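Antibiotic biosynthesis monooxygenase family protein (Shewanella oneidensis, PDB 2BBE) is of unknown function but belongs to the antibiotic biosynthesis monooxygenase family, whose members are generally credited with monooxygenase activity. Local coordinates at residues D75-C78 with A82-H85. Sequence-based numbering, arbitrary orientation.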
loop_
_atom_site.group_PDB
_atom_site.type_symbol
_atom_site.label_atom_id
_atom_site.label_comp_id
_atom_site.label_asym_id
_atom_site.label_seq_id
_atom_site.Cartn_x
_atom_site.Cartn_y
_atom_site.Cartn_z
ATOM N N ASP A 75 19.058 -6.138 -2.562
ATOM C CA ASP A 75 20.252 -6.666 -3.253
ATOM C C ASP A 75 19.938 -7.948 -4.033
ATOM O O ASP A 75 20.407 -8.136 -5.180
ATOM C CB ASP A 75 21.390 -6.904 -2.247
ATOM C CG ASP A 75 21.979 -5.604 -1.697
ATOM O OD1 ASP A 75 21.721 -4.513 -2.253
ATOM O OD2 ASP A 75 22.716 -5.675 -0.700
ATOM N N GLU A 76 19.136 -8.825 -3.426
ATOM C CA GLU A 76 18.670 -10.051 -4.089
ATOM C C GLU A 76 17.907 -9.721 -5.378
ATOM O O GLU A 76 18.146 -10.333 -6.426
ATOM C CB GLU A 76 17.784 -10.887 -3.140
ATOM C CG GLU A 76 17.326 -12.238 -3.719
ATOM C CD GLU A 76 16.777 -13.194 -2.666
ATOM O OE1 GLU A 76 17.025 -12.974 -1.463
ATOM O OE2 GLU A 76 16.108 -14.182 -3.042
ATOM N N HIS A 77 16.985 -8.754 -5.287
ATOM C CA HIS A 77 16.222 -8.278 -6.439
ATOM C C HIS A 77 17.156 -7.796 -7.555
ATOM O O HIS A 77 16.989 -8.181 -8.715
ATOM C CB HIS A 77 15.276 -7.125 -6.041
ATOM C CG HIS A 77 14.746 -6.357 -7.213
ATOM N ND1 HIS A 77 13.810 -6.877 -8.083
ATOM C CD2 HIS A 77 15.022 -5.108 -7.662
ATOM C CE1 HIS A 77 13.538 -5.988 -9.020
ATOM N NE2 HIS A 77 14.256 -4.905 -8.785
ATOM N N CYS A 78 18.114 -6.935 -7.195
ATOM C CA CYS A 78 19.042 -6.353 -8.167
ATOM C C CYS A 78 19.941 -7.375 -8.856
ATOM O O CYS A 78 20.380 -7.139 -9.984
ATOM C CB CYS A 78 19.896 -5.244 -7.537
ATOM S SG CYS A 78 18.877 -3.815 -7.112
ATOM N N ALA A 82 16.685 -11.400 -14.781
ATOM C CA ALA A 82 15.881 -10.490 -15.632
ATOM C C ALA A 82 16.214 -9.014 -15.393
ATOM O O ALA A 82 16.151 -8.192 -16.311
ATOM C CB ALA A 82 14.385 -10.718 -15.429
ATOM N N ILE A 83 16.560 -8.686 -14.156
ATOM C CA ILE A 83 16.909 -7.313 -13.803
ATOM C C ILE A 83 18.258 -6.969 -14.420
ATOM O O ILE A 83 18.398 -5.913 -15.016
ATOM C CB ILE A 83 16.868 -7.087 -12.245
ATOM C CG1 ILE A 83 15.511 -7.554 -11.674
ATOM C CG2 ILE A 83 17.203 -5.637 -11.877
ATOM C CD1 ILE A 83 14.258 -6.913 -12.307
ATOM N N GLN A 84 19.243 -7.870 -14.286
ATOM C CA GLN A 84 20.546 -7.651 -14.882
ATOM C C GLN A 84 20.459 -7.607 -16.423
ATOM O O GLN A 84 21.147 -6.800 -17.070
ATOM C CB GLN A 84 21.566 -8.692 -14.384
ATOM C CG GLN A 84 21.719 -8.773 -12.837
ATOM C CD GLN A 84 22.760 -7.811 -12.242
ATOM O OE1 GLN A 84 23.586 -8.217 -11.425
ATOM N NE2 GLN A 84 22.716 -6.543 -12.639
ATOM N N HIS A 85 19.612 -8.454 -17.009
ATOM C CA HIS A 85 19.393 -8.423 -18.450
ATOM C C HIS A 85 18.812 -7.067 -18.881
ATOM O O HIS A 85 19.243 -6.474 -19.881
ATOM C CB HIS A 85 18.437 -9.540 -18.873
ATOM C CG HIS A 85 18.105 -9.506 -20.329
ATOM N ND1 HIS A 85 18.979 -9.960 -21.296
ATOM C CD2 HIS A 85 17.018 -9.047 -20.990
ATOM C CE1 HIS A 85 18.436 -9.796 -22.488
ATOM N NE2 HIS A 85 17.247 -9.243 -22.332
#
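Where helix 71-78 gives way to helix 81-94, the last turn of one and the first turn of the next meet through H77 and I83. At this junction I83 of the following helix lies over the C-terminal carbonyls of H77 and C78. The CB of I83 is directed toward the preceding helix, and its side chain crosses that of H77 at about a right angle. The tip of its longer branch, CD1, lies 3.5 Å from CE1 of the imidazole and comes at the ring obliquely, while CG1 rests 3.4 Å from the carbonyl O of H77. With CG1 beside the backbone N of I83 (chi1 -52°), both branches face the helix end, and CG2 sits 4.0 Å from O of C78.

H77 reaches across because its CG stands anti to the backbone N (chi1 165°). ND1 of the buried ring is hydrogen-bonded to E44, and the ring also meets F68 and Y50; these contacts probably limit its rotation. In one of two modelled conformers of Q84 the amide carbon CD comes to 3.3 Å from O of C78, so this touch is tentative; no hydrogen bond links the two segments. T41 of helix 38-42 touches both H77 and I83, joining a third helix to the junction. Here the helical connection between strands 61-68 and 95-107 is split into two helices; its place beside an antiparallel sheet of order 2-3-1-4 is characteristic of the ferredoxin-like fold of dimeric alpha-beta barrel proteins.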